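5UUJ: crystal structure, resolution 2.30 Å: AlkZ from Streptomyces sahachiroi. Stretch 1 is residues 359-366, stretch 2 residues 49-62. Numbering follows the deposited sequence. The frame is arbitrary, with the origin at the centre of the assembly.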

ATOM      1  N   ALA A 359      -6.427  24.288  -0.168  1.00 20.20           N
ATOM      2  CA  ALA A 359      -5.176  25.000   0.075  1.00 21.28           C
ATOM      3  C   ALA A 359      -4.087  24.039   0.538  1.00 23.30           C
ATOM      4  O   ALA A 359      -2.911  24.212   0.214  1.00 20.85           O
ATOM      5  CB  ALA A 359      -5.383  26.092   1.101  1.00 23.67           C
ATOM      6  N   HIS A 360      -4.491  23.030   1.304  1.00 20.06           N
ATOM      7  CA  HIS A 360      -3.578  21.993   1.764  1.00 19.64           C
ATOM      8  C   HIS A 360      -3.129  21.132   0.581  1.00 18.01           C
ATOM      9  O   HIS A 360      -1.950  20.798   0.455  1.00 17.97           O
ATOM     10  CB  HIS A 360      -4.254  21.136   2.836  1.00 20.01           C
ATOM     11  CG  HIS A 360      -3.331  20.177   3.522  1.00 20.30           C
ATOM     12  ND1 HIS A 360      -2.314  20.588   4.352  1.00 21.93           N
ATOM     13  CD2 HIS A 360      -3.291  18.822   3.511  1.00 19.61           C
ATOM     14  CE1 HIS A 360      -1.676  19.526   4.822  1.00 22.09           C
ATOM     15  NE2 HIS A 360      -2.250  18.447   4.327  1.00 20.69           N
ATOM     16  N   VAL A 361      -4.075  20.790  -0.289  1.00 17.10           N
ATOM     17  CA  VAL A 361      -3.781  20.019  -1.490  1.00 16.20           C
ATOM     18  C   VAL A 361      -2.908  20.828  -2.445  1.00 16.52           C
ATOM     19  O   VAL A 361      -2.026  20.281  -3.106  1.00 16.36           O
ATOM     20  CB  VAL A 361      -5.078  19.583  -2.210  1.00 15.89           C
ATOM     21  CG1 VAL A 361      -4.778  18.967  -3.577  1.00 15.70           C
ATOM     22  CG2 VAL A 361      -5.850  18.592  -1.352  1.00 15.98           C
ATOM     23  N   ALA A 362      -3.159  22.133  -2.516  1.00 17.83           N
ATOM     24  CA  ALA A 362      -2.383  23.012  -3.382  1.00 22.39           C
ATOM     25  C   ALA A 362      -0.911  22.985  -2.985  1.00 20.42           C
ATOM     26  O   ALA A 362      -0.030  22.855  -3.835  1.00 24.39           O
ATOM     27  CB  ALA A 362      -2.923  24.433  -3.323  1.00 22.96           C
ATOM     28  N   ARG A 363      -0.653  23.104  -1.687  1.00 19.55           N
ATOM     29  CA  ARG A 363       0.710  23.088  -1.170  1.00 24.02           C
ATOM     30  C   ARG A 363       1.360  21.730  -1.424  1.00 24.02           C
ATOM     31  O   ARG A 363       2.542  21.648  -1.762  1.00 20.16           O
ATOM     32  CB  ARG A 363       0.714  23.415   0.324  1.00 21.87           C
ATOM     33  CG  ARG A 363       2.096  23.608   0.939  1.00 29.95           C
ATOM     34  CD  ARG A 363       2.774  24.896   0.471  1.00 25.82           C
ATOM     35  NE  ARG A 363       3.412  24.751  -0.836  1.00 34.19           N
ATOM     36  CZ  ARG A 363       4.618  24.222  -1.036  1.00 36.78           C
ATOM     37  NH1 ARG A 363       5.334  23.770  -0.013  1.00 34.93           N
ATOM     38  NH2 ARG A 363       5.110  24.137  -2.266  1.00 39.08           N
ATOM     39  N   ALA A 364       0.575  20.667  -1.271  1.00 18.04           N
ATOM     40  CA  ALA A 364       1.061  19.311  -1.510  1.00 20.53           C
ATOM     41  C   ALA A 364       1.308  19.053  -2.996  1.00 17.19           C
ATOM     42  O   ALA A 364       1.998  18.099  -3.350  1.00 17.28           O
ATOM     43  CB  ALA A 364       0.077  18.291  -0.961  1.00 16.69           C
ATOM     44  N   SER A 365       0.744  19.902  -3.854  1.00 19.82           N
ATOM     45  CA  SER A 365       0.904  19.772  -5.302  1.00 23.26           C
ATOM     46  C   SER A 365       1.982  20.713  -5.840  1.00 29.67           C
ATOM     47  O   SER A 365       2.361  20.632  -7.009  1.00 28.43           O
ATOM     48  CB  SER A 365      -0.420  20.055  -6.018  1.00 17.59           C
ATOM     49  OG  SER A 365      -1.466  19.259  -5.493  1.00 19.72           O
ATOM     50  N   GLY A 366       2.465  21.613  -4.990  1.00 22.28           N
ATOM     51  CA  GLY A 366       3.504  22.547  -5.382  1.00 26.67           C
ATOM     52  C   GLY A 366       2.983  23.723  -6.187  1.00 30.31           C
ATOM     53  O   GLY A 366       3.713  24.300  -6.994  1.00 35.30           O
TER
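Stretch 2 (49-62) ELNVALRQAAPDRE

Stretch 2 packs against the last two turns of the helix 359-365. It begins in a helix that starts earlier in the chain, enters a type I beta turn from Ala-53 to Gln-56, and continues as an irregular segment that comes back over stretch 1. The two helix axes approach to 9.4 Å. Their N-to-C directions differ by 127°, so they run obliquely, nearer antiparallel than parallel.

The centre of the contact is Ala-364. Its methyl group points toward stretch 2 and fits a pocket lined by four side chains. Ala-364 CB lies 3.7 Å from Leu-50 CD1, 3.8 Å from Ala-53 CB, 3.8 Å from Leu-54 CD2 and 3.7 Å from Pro-59 CB. The backbones come close here: Ala-364 CA and Pro-59 CA are 4.8 Å apart. Leu-54 also reaches Val-361, with CD2 of the leucine 3.8 Å from CG2 of the valine.

His-360 fills a second hollow, lined by Leu-54, Gln-56, Ala-57 and Pro-59. The CA-to-CB bond of His-360 points sideways, but with chi1 t the ring end comes nearer to stretch 2. NE2 of His-360 donates a hydrogen bond to Leu-54 O at 2.9 Å, nearly straight at 166°. Pro-59 covers one face of the ring, its CG 3.5 Å from His-360 CE1. The carbonyl oxygens of Gln-56 and Ala-57 lie at the ring edge.

Arg-61 reaches the end of stretch 1, where its NH1 donates to Ala-364 O at 2.8 Å, while its NH2 forms a salt bridge with Glu-49 OE2 at 2.7 Å. The guanidinium thus bonds across to Ala-364 and, within stretch 2, to Glu-49. Beyond it, Gly-366 leaves the helix with positive phi in a Schellman motif. Water 1 fills a nearby gap, linking Arg-363 O to Arg-61 N and, weakly, Pro-59 O.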

ATOM      1  N   GLU A  49       3.572  10.357  -3.983  1.00 15.77           N
ATOM      2  CA  GLU A  49       4.122  11.590  -3.433  1.00 17.55           C
ATOM      3  C   GLU A  49       3.047  12.394  -2.713  1.00 16.10           C
ATOM      4  O   GLU A  49       3.265  12.898  -1.611  1.00 15.46           O
ATOM      5  CB  GLU A  49       4.741  12.444  -4.539  1.00 16.33           C
ATOM      6  CG  GLU A  49       5.949  11.830  -5.216  1.00 16.83           C
ATOM      7  CD  GLU A  49       6.439  12.675  -6.372  1.00 21.25           C
ATOM      8  OE1 GLU A  49       7.648  12.984  -6.417  1.00 23.85           O
ATOM      9  OE2 GLU A  49       5.613  13.036  -7.237  1.00 25.80           O
ATOM     10  N   LEU A  50       1.887  12.511  -3.353  1.00 19.01           N
ATOM     11  CA  LEU A  50       0.791  13.314  -2.829  1.00 21.55           C
ATOM     12  C   LEU A  50       0.274  12.762  -1.506  1.00 19.51           C
ATOM     13  O   LEU A  50       0.030  13.516  -0.567  1.00 25.00           O
ATOM     14  CB  LEU A  50      -0.349  13.383  -3.848  1.00 16.48           C
ATOM     15  CG  LEU A  50      -1.570  14.217  -3.457  1.00 17.65           C
ATOM     16  CD1 LEU A  50      -1.203  15.690  -3.331  1.00 16.16           C
ATOM     17  CD2 LEU A  50      -2.693  14.023  -4.463  1.00 17.21           C
ATOM     18  N   ASN A  51       0.118  11.445  -1.430  1.00 17.75           N
ATOM     19  CA  ASN A  51      -0.472  10.822  -0.250  1.00 20.16           C
ATOM     20  C   ASN A  51       0.422  10.923   0.985  1.00 20.86           C
ATOM     21  O   ASN A  51      -0.069  10.935   2.115  1.00 20.54           O
ATOM     22  CB  ASN A  51      -0.805   9.362  -0.543  1.00 22.68           C
ATOM     23  CG  ASN A  51      -1.938   9.218  -1.548  1.00 35.23           C
ATOM     24  OD1 ASN A  51      -2.759  10.128  -1.712  1.00 30.34           O
ATOM     25  ND2 ASN A  51      -1.992   8.074  -2.222  1.00 32.42           N
ATOM     26  N   VAL A  52       1.729  11.003   0.769  1.00 14.98           N
ATOM     27  CA  VAL A  52       2.650  11.283   1.861  1.00 14.99           C
ATOM     28  C   VAL A  52       2.563  12.764   2.235  1.00 15.01           C
ATOM     29  O   VAL A  52       2.465  13.112   3.413  1.00 15.03           O
ATOM     30  CB  VAL A  52       4.102  10.909   1.489  1.00 15.14           C
ATOM     31  CG1 VAL A  52       5.079  11.351   2.571  1.00 15.33           C
ATOM     32  CG2 VAL A  52       4.211   9.408   1.267  1.00 15.12           C
ATOM     33  N   ALA A  53       2.581  13.630   1.225  1.00 15.09           N
ATOM     34  CA  ALA A  53       2.607  15.074   1.449  1.00 15.15           C
ATOM     35  C   ALA A  53       1.350  15.566   2.158  1.00 15.03           C
ATOM     36  O   ALA A  53       1.415  16.474   2.986  1.00 15.02           O
ATOM     37  CB  ALA A  53       2.783  15.810   0.131  1.00 15.37           C
ATOM     38  N   LEU A  54       0.207  14.970   1.829  1.00 15.01           N
ATOM     39  CA  LEU A  54      -1.052  15.359   2.452  1.00 15.04           C
ATOM     40  C   LEU A  54      -1.069  14.998   3.937  1.00 15.02           C
ATOM     41  O   LEU A  54      -1.852  15.549   4.704  1.00 15.10           O
ATOM     42  CB  LEU A  54      -2.233  14.702   1.738  1.00 15.21           C
ATOM     43  CG  LEU A  54      -2.567  15.219   0.334  1.00 15.44           C
ATOM     44  CD1 LEU A  54      -3.606  14.327  -0.322  1.00 15.73           C
ATOM     45  CD2 LEU A  54      -3.057  16.652   0.373  1.00 15.56           C
ATOM     46  N   ARG A  55      -0.197  14.080   4.337  1.00 15.00           N
ATOM     47  CA  ARG A  55      -0.123  13.644   5.730  1.00 15.14           C
ATOM     48  C   ARG A  55       0.931  14.428   6.515  1.00 15.21           C
ATOM     49  O   ARG A  55       1.361  14.014   7.596  1.00 15.45           O
ATOM     50  CB  ARG A  55       0.160  12.141   5.784  1.00 15.22           C
ATOM     51  CG  ARG A  55      -1.065  11.311   5.453  1.00 15.31           C
ATOM     52  CD  ARG A  55      -0.752   9.838   5.378  1.00 15.38           C
ATOM     53  NE  ARG A  55      -1.963   9.029   5.447  1.00 15.63           N
ATOM     54  CZ  ARG A  55      -2.778   8.800   4.421  1.00 15.66           C
ATOM     55  NH1 ARG A  55      -2.521   9.323   3.230  1.00 15.45           N
ATOM     56  NH2 ARG A  55      -3.854   8.044   4.587  1.00 16.04           N
ATOM     57  N   GLN A  56       1.329  15.570   5.961  1.00 15.13           N
ATOM     58  CA  GLN A  56       2.274  16.472   6.609  1.00 16.22           C
ATOM     59  C   GLN A  56       1.645  17.850   6.782  1.00 15.22           C
ATOM     60  O   GLN A  56       1.119  18.418   5.826  1.00 15.09           O
ATOM     61  CB  GLN A  56       3.560  16.575   5.790  1.00 15.38           C
ATOM     62  CG  GLN A  56       4.331  15.266   5.705  1.00 16.72           C
ATOM     63  CD  GLN A  56       5.387  15.276   4.617  1.00 18.73           C
ATOM     64  OE1 GLN A  56       5.230  15.930   3.586  1.00 16.78           O
ATOM     65  NE2 GLN A  56       6.472  14.547   4.842  1.00 18.47           N
ATOM     66  N   ALA A  57       1.701  18.375   8.005  1.00 15.40           N
ATOM     67  CA  ALA A  57       1.111  19.673   8.330  1.00 15.46           C
ATOM     68  C   ALA A  57       1.605  20.743   7.368  1.00 15.30           C
ATOM     69  O   ALA A  57       0.841  21.604   6.935  1.00 15.19           O
ATOM     70  CB  ALA A  57       1.434  20.060   9.762  1.00 15.67           C
ATOM     71  N   ALA A  58       2.892  20.675   7.051  1.00 15.48           N
ATOM     72  CA  ALA A  58       3.486  21.490   6.001  1.00 15.57           C
ATOM     73  C   ALA A  58       3.902  20.561   4.864  1.00 15.59           C
ATOM     74  O   ALA A  58       5.015  20.034   4.877  1.00 15.84           O
ATOM     75  CB  ALA A  58       4.681  22.271   6.530  1.00 15.96           C
ATOM     76  N   PRO A  59       2.996  20.336   3.890  1.00 15.40           N
ATOM     77  CA  PRO A  59       3.227  19.387   2.792  1.00 15.44           C
ATOM     78  C   PRO A  59       4.602  19.514   2.148  1.00 15.81           C
ATOM     79  O   PRO A  59       5.017  20.604   1.755  1.00 16.10           O
ATOM     80  CB  PRO A  59       2.124  19.740   1.795  1.00 15.41           C
ATOM     81  CG  PRO A  59       1.010  20.206   2.651  1.00 15.27           C
ATOM     82  CD  PRO A  59       1.654  20.944   3.798  1.00 17.88           C
ATOM     83  N   ASP A  60       5.296  18.384   2.058  1.00 16.77           N
ATOM     84  CA  ASP A  60       6.659  18.335   1.545  1.00 22.27           C
ATOM     85  C   ASP A  60       6.804  17.143   0.600  1.00 19.48           C
ATOM     86  O   ASP A  60       7.390  16.121   0.959  1.00 16.38           O
ATOM     87  CB  ASP A  60       7.649  18.241   2.710  1.00 17.53           C
ATOM     88  CG  ASP A  60       9.092  18.337   2.267  1.00 22.01           C
ATOM     89  OD1 ASP A  60       9.342  18.735   1.110  1.00 26.54           O
ATOM     90  OD2 ASP A  60       9.981  18.026   3.089  1.00 23.42           O
ATOM     91  N   ARG A  61       6.265  17.281  -0.609  1.00 22.93           N
ATOM     92  CA  ARG A  61       6.141  16.144  -1.516  1.00 26.50           C
ATOM     93  C   ARG A  61       7.500  15.634  -1.986  1.00 22.82           C
ATOM     94  O   ARG A  61       7.627  14.471  -2.361  1.00 22.38           O
ATOM     95  CB  ARG A  61       5.260  16.504  -2.725  1.00 23.49           C
ATOM     96  CG  ARG A  61       5.886  17.449  -3.747  1.00 25.89           C
ATOM     97  CD  ARG A  61       4.953  17.695  -4.945  1.00 26.15           C
ATOM     98  NE  ARG A  61       4.765  16.507  -5.788  1.00 26.53           N
ATOM     99  CZ  ARG A  61       3.614  15.853  -5.968  1.00 25.33           C
ATOM    100  NH1 ARG A  61       2.494  16.242  -5.370  1.00 22.94           N
ATOM    101  NH2 ARG A  61       3.580  14.792  -6.761  1.00 25.60           N
ATOM    102  N   GLU A  62       8.517  16.489  -1.951  1.00 17.35           N
ATOM    103  CA  GLU A  62       9.854  16.069  -2.363  1.00 19.52           C
ATOM    104  C   GLU A  62      10.518  15.187  -1.309  1.00 17.89           C
ATOM    105  O   GLU A  62      11.555  14.581  -1.574  1.00 21.17           O
ATOM    106  CB  GLU A  62      10.742  17.284  -2.660  1.00 21.71           C
ATOM    107  CG  GLU A  62      10.369  18.030  -3.939  1.00 22.19           C
ATOM    108  CD  GLU A  62      10.368  17.135  -5.172  1.00 26.15           C
ATOM    109  OE1 GLU A  62      11.298  16.313  -5.325  1.00 26.67           O
ATOM    110  OE2 GLU A  62       9.430  17.251  -5.990  1.00 31.40           O
TER
HETATM  111  O   HOH W   1       5.077  20.064  -0.885  1.00 27.87           O